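Local coordinates for ABC transporter substrate binding protein (Ribose) (Agrobacterium vitis, PDB 5DKV) that binds the sugar alpha-D-tagatopyranose and probably serves as the periplasmic solute-binding component of an ABC transporter for sugars, at residues L155-K160 against P190-L195; K162-N167 against P219-V224. All coordinates share one frame; numbering follows the deposited sequence.

Contact 1 of 2, residues L155-K160 against P190-L195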
loop_
_atom_site.group_PDB
_atom_site.type_symbol
_atom_site.label_atom_id
_atom_site.label_comp_id
_atom_site.label_asym_id
_atom_site.label_seq_id
_atom_site.Cartn_x
_atom_site.Cartn_y
_atom_site.Cartn_z
ATOM N N LEU A 155 21.596 4.967 3.885
ATOM C CA LEU A 155 22.475 5.668 2.942
ATOM C C LEU A 155 22.373 7.176 3.144
ATOM O O LEU A 155 23.383 7.901 3.191
ATOM C CB LEU A 155 22.111 5.299 1.499
ATOM C CG LEU A 155 22.940 5.921 0.384
ATOM C CD1 LEU A 155 24.347 5.365 0.427
ATOM C CD2 LEU A 155 22.279 5.636 -0.963
ATOM N N ALA A 156 21.144 7.649 3.280
ATOM C CA ALA A 156 20.881 9.075 3.371
ATOM C C ALA A 156 21.514 9.693 4.623
ATOM O O ALA A 156 21.982 10.834 4.570
ATOM C CB ALA A 156 19.389 9.329 3.355
ATOM N N ILE A 157 21.561 8.936 5.723
ATOM C CA ILE A 157 22.079 9.454 6.996
ATOM C C ILE A 157 23.539 9.051 7.238
ATOM O O ILE A 157 24.088 9.298 8.309
ATOM C CB ILE A 157 21.206 9.004 8.199
ATOM C CG1 ILE A 157 21.307 7.490 8.451
ATOM C CG2 ILE A 157 19.762 9.474 7.990
ATOM C CD1 ILE A 157 20.474 7.009 9.650
ATOM N N GLY A 158 24.180 8.458 6.235
ATOM C CA GLY A 158 25.593 8.116 6.358
ATOM C C GLY A 158 25.822 6.979 7.333
ATOM O O GLY A 158 26.864 6.887 7.978
ATOM N N ASP A 159 24.813 6.127 7.455
ATOM C CA ASP A 159 24.910 4.874 8.182
ATOM C C ASP A 159 25.117 5.040 9.686
ATOM O O ASP A 159 25.604 4.141 10.354
ATOM C CB ASP A 159 26.026 4.004 7.579
ATOM C CG ASP A 159 25.736 2.513 7.719
ATOM O OD1 ASP A 159 24.582 2.176 8.035
ATOM O OD2 ASP A 159 26.645 1.680 7.515
ATOM N N LYS A 160 24.668 6.165 10.227
ATOM C CA LYS A 160 24.640 6.348 11.682
ATOM C C LYS A 160 23.578 7.360 12.075
ATOM O O LYS A 160 23.208 8.238 11.285
ATOM C CB LYS A 160 26.000 6.802 12.210
ATOM C CG LYS A 160 26.483 8.089 11.588
ATOM C CD LYS A 160 27.876 8.470 12.086
ATOM C CE LYS A 160 28.302 9.823 11.531
ATOM N NZ LYS A 160 29.528 10.359 12.198
ATOM N N PRO A 190 24.887 -1.156 13.118
ATOM C CA PRO A 190 25.070 -0.896 14.554
ATOM C C PRO A 190 25.143 0.582 14.950
ATOM O O PRO A 190 24.913 0.900 16.125
ATOM C CB PRO A 190 26.393 -1.604 14.867
ATOM C CG PRO A 190 27.104 -1.688 13.561
ATOM C CD PRO A 190 26.023 -1.902 12.547
ATOM N N GLY A 191 25.458 1.463 14.008
ATOM C CA GLY A 191 25.560 2.884 14.310
ATOM C C GLY A 191 24.211 3.585 14.296
ATOM O O GLY A 191 24.101 4.749 14.667
ATOM N N ILE A 192 23.174 2.867 13.870
ATOM C CA ILE A 192 21.835 3.450 13.768
ATOM C C ILE A 192 20.970 3.040 14.950
ATOM O O ILE A 192 20.924 1.874 15.339
ATOM C CB ILE A 192 21.169 3.038 12.430
ATOM C CG1 ILE A 192 21.925 3.694 11.272
ATOM C CG2 ILE A 192 19.683 3.458 12.385
ATOM C CD1 ILE A 192 21.387 3.352 9.877
ATOM N N THR A 193 20.296 4.023 15.520
ATOM C CA THR A 193 19.363 3.810 16.613
ATOM C C THR A 193 17.946 3.960 16.091
ATOM O O THR A 193 17.608 4.992 15.515
ATOM C CB THR A 193 19.591 4.825 17.750
ATOM O OG1 THR A 193 20.938 4.725 18.232
ATOM C CG2 THR A 193 18.622 4.588 18.913
ATOM N N VAL A 194 17.122 2.937 16.288
ATOM C CA VAL A 194 15.727 3.021 15.889
ATOM C C VAL A 194 14.889 3.375 17.103
ATOM O O VAL A 194 14.732 2.573 18.033
ATOM C CB VAL A 194 15.227 1.703 15.258
ATOM C CG1 VAL A 194 13.789 1.833 14.800
ATOM C CG2 VAL A 194 16.099 1.328 14.069
ATOM N N LEU A 195 14.351 4.592 17.087
ATOM C CA LEU A 195 13.492 5.072 18.159
ATOM C C LEU A 195 12.091 4.454 18.014
ATOM O O LEU A 195 11.797 3.789 17.017
ATOM C CB LEU A 195 13.408 6.597 18.139
ATOM C CG LEU A 195 14.741 7.361 18.190
ATOM C CD1 LEU A 195 14.496 8.872 18.095
ATOM C CD2 LEU A 195 15.509 7.045 19.440
HETATM O O HOH W 1 25.785 1.458 11.178
#

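Contact 2 of 2, residues K162-N167 against P219-V224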
loop_
_atom_site.group_PDB
_atom_site.type_symbol
_atom_site.label_atom_id
_atom_site.label_comp_id
_atom_site.label_asym_id
_atom_site.label_seq_id
_atom_site.Cartn_x
_atom_site.Cartn_y
_atom_site.Cartn_z
ATOM N N LYS A 162 20.036 8.585 14.813
ATOM C CA LYS A 162 18.707 8.223 15.290
ATOM C C LYS A 162 17.651 8.337 14.192
ATOM O O LYS A 162 17.559 9.356 13.515
ATOM C CB LYS A 162 18.263 9.120 16.452
ATOM C CG LYS A 162 19.060 9.025 17.784
ATOM C CD LYS A 162 18.740 10.315 18.616
ATOM C CE LYS A 162 19.193 10.361 20.091
ATOM N NZ LYS A 162 18.642 11.621 20.810
ATOM N N VAL A 163 16.820 7.315 14.073
ATOM C CA VAL A 163 15.704 7.317 13.111
ATOM C C VAL A 163 14.466 6.743 13.785
ATOM O O VAL A 163 14.551 6.181 14.865
ATOM C CB VAL A 163 16.005 6.469 11.828
ATOM C CG1 VAL A 163 17.254 6.955 11.139
ATOM C CG2 VAL A 163 16.150 4.992 12.176
ATOM N N TYR A 164 13.315 6.871 13.132
ATOM C CA TYR A 164 12.126 6.165 13.571
ATOM C C TYR A 164 11.209 5.938 12.386
ATOM O O TYR A 164 11.347 6.584 11.349
ATOM C CB TYR A 164 11.391 6.931 14.681
ATOM C CG TYR A 164 10.629 8.150 14.210
ATOM C CD1 TYR A 164 11.262 9.351 14.023
ATOM C CD2 TYR A 164 9.266 8.082 13.951
ATOM C CE1 TYR A 164 10.576 10.464 13.598
ATOM C CE2 TYR A 164 8.560 9.201 13.529
ATOM C CZ TYR A 164 9.229 10.389 13.347
ATOM O OH TYR A 164 8.572 11.529 12.909
ATOM N N VAL A 165 10.281 5.003 12.565
ATOM C CA VAL A 165 9.250 4.712 11.594
ATOM C C VAL A 165 7.962 5.470 11.957
ATOM O O VAL A 165 7.456 5.382 13.090
ATOM C CB VAL A 165 8.937 3.208 11.536
ATOM C CG1 VAL A 165 7.838 2.917 10.477
ATOM C CG2 VAL A 165 10.209 2.373 11.253
ATOM N N SER A 166 7.455 6.215 10.988
ATOM C CA SER A 166 6.158 6.831 11.073
ATOM C C SER A 166 5.212 5.859 10.388
ATOM O O SER A 166 5.390 5.550 9.216
ATOM C CB SER A 166 6.175 8.213 10.398
ATOM O OG SER A 166 4.893 8.774 10.258
ATOM N N ASN A 167 4.253 5.328 11.136
ATOM C CA ASN A 167 3.378 4.281 10.629
ATOM C C ASN A 167 1.918 4.537 10.944
ATOM O O ASN A 167 1.569 5.512 11.628
ATOM C CB ASN A 167 3.810 2.936 11.206
ATOM C CG ASN A 167 3.551 1.787 10.276
ATOM O OD1 ASN A 167 2.836 1.919 9.285
ATOM N ND2 ASN A 167 4.151 0.652 10.580
ATOM N N PRO A 219 16.976 16.639 19.261
ATOM C CA PRO A 219 17.494 17.621 18.297
ATOM C C PRO A 219 18.504 17.023 17.337
ATOM O O PRO A 219 18.735 17.613 16.292
ATOM C CB PRO A 219 18.142 18.700 19.179
ATOM C CG PRO A 219 18.101 18.189 20.565
ATOM C CD PRO A 219 17.063 17.133 20.644
ATOM N N ASP A 220 19.055 15.859 17.673
ATOM C CA ASP A 220 20.024 15.181 16.822
ATOM C C ASP A 220 19.376 14.137 15.882
ATOM O O ASP A 220 20.093 13.360 15.252
ATOM C CB ASP A 220 21.107 14.512 17.690
ATOM C CG ASP A 220 20.534 13.540 18.738
ATOM O OD1 ASP A 220 19.318 13.571 19.023
ATOM O OD2 ASP A 220 21.315 12.743 19.302
ATOM N N LEU A 221 18.042 14.122 15.816
ATOM C CA LEU A 221 17.307 13.189 14.946
ATOM C C LEU A 221 17.873 13.246 13.535
ATOM O O LEU A 221 18.006 14.319 12.955
ATOM C CB LEU A 221 15.815 13.513 14.931
ATOM C CG LEU A 221 14.943 12.623 14.029
ATOM C CD1 LEU A 221 14.834 11.201 14.594
ATOM C CD2 LEU A 221 13.563 13.211 13.803
ATOM N N ALA A 222 18.221 12.081 12.989
ATOM C CA ALA A 222 18.835 11.998 11.676
ATOM C C ALA A 222 17.858 11.718 10.532
ATOM O O ALA A 222 18.061 12.220 9.433
ATOM C CB ALA A 222 19.932 10.916 11.702
ATOM N N GLY A 223 16.819 10.924 10.765
ATOM C CA GLY A 223 15.890 10.615 9.686
ATOM C C GLY A 223 14.622 9.918 10.126
ATOM O O GLY A 223 14.454 9.550 11.291
ATOM N N VAL A 224 13.711 9.756 9.168
ATOM C CA VAL A 224 12.411 9.153 9.412
ATOM C C VAL A 224 11.980 8.407 8.172
ATOM O O VAL A 224 12.231 8.849 7.054
ATOM C CB VAL A 224 11.373 10.220 9.796
ATOM C CG1 VAL A 224 11.289 11.285 8.749
ATOM C CG2 VAL A 224 10.005 9.619 10.034
HETATM O O HOH W 2 21.405 11.066 15.348
#

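Contact 1 of 2, residues L155-K160 against P190-L195
Asp159 and Gly191 are joined backbone to backbone by a water, with no direct hydrogen bond across the contact. The water donates to Asp159 O at 2.8 Å and accepts from Gly191 N, also at 2.8 Å. Beside it the chains come close enough for a CA-H...O contact, Lys160 CA to Gly191 O at 3.4 Å. Ile192 carries most of the apolar contact. Its CG1 lies beside the backbone N (chi1 -67°) and reaches Asp159 C at 3.8 Å. Its CD1 goes on to meet Ile157 CD1, methyl to methyl, at 3.8 Å. The two isoleucine side chains cross at a slant. Helix 142-156 ends here in a Schellman motif with Gly158, at positive phi, as the C-prime residue: Asp159 N bonds to Ala154 O and Gly158 N to Leu155 O. The turn leads into strand 161-167, and strand 192-199 runs beside it as an outermost strand of the sheet, in the alpha/beta fold of periplasmic sugar-binding proteins. The Asp159 side chain crosses that of Ile192 at about a right angle, with OD1 3.9 Å from Ile192 CD1. The same OD1 is hydrogen-bonded to His189, just ahead of Pro190.

Contact 2 of 2, residues K162-N167 against P219-V224
Lys162 meets Asp220 through its ammonium group and Ala222 and Gly223 through its backbone. Its side chain is extended beyond CG and crosses that of Asp220 at a slant. NZ forms a salt bridge to Asp220 OD1 at 2.7 Å, on the syn lone pair of that oxygen, and a weak bond to OD2. NZ also bonds to Asn218 OD1, so two side chains of the same loop, either side of Pro219 in sequence, hold the ammonium. Lys162 N is tied to Asp220 O through a water. Lys162 O accepts two hydrogen bonds in its carbonyl plane, from Ala222 N at 2.9 Å and from the more distant Gly223 N at 3.3 Å. Leu221 CD1 packs against the same oxygen.

At Val163 the chains close up, with CA 3.1 Å from Gly223 O in a CA-H...O contact. Strands 161-167 and 223-226 run parallel as neighbours in the sheet of this periplasmic binding protein fold. The connection between them is long and takes in helix 173-186, strand 192-199 and helix 204-217. Tyr164 N gives a weak bond to Gly223 O. The side chains of Tyr164 and Val224 run side by side, pointing the same way. Tyr164 CG stands between its own backbone N and carbonyl carbon (chi1 74°), which lays the ring alongside Val224. Val224 CG2, anti to its own backbone N, sits over one ring face in a CH-pi contact, 3.8 Å from the centroid and 22° off the normal. Its nearest ring atom is Tyr164 CZ at 3.5 Å. Leu221 CD1 comes instead to the ring edge, 4.1 Å from Tyr164 CD1. Leu211 and Val214 of helix 204-217 also touch this tyrosine. Two residues on, Ser166 CB makes a looser contact with Val224 CG2 at 4.1 Å.

How the contacts relate
Contacts 1 and 2 lie on the same side of the chain's centre, their own centres about 9 Å apart. Strand 161-167 joins them. It follows helix 142-156 in the chain and runs between strands 192-199 and 223-226 in the sheet. The backbone of Val163 probably bonds to strand 192-199 at both its N and its O: Val163 N to Thr193 O at 2.8 Å, and Leu195 N to Val163 O at 2.7 Å. Ile157 of contact 1 packs on contact 2 through CD1, 3.5 Å from Val163 CG1, and through CG2, 3.5 Å from Ala222 O. Neither contact includes a residue of the tagatose pocket. In contact 2, the Ser166 side chain is about 12 Å from the sugar.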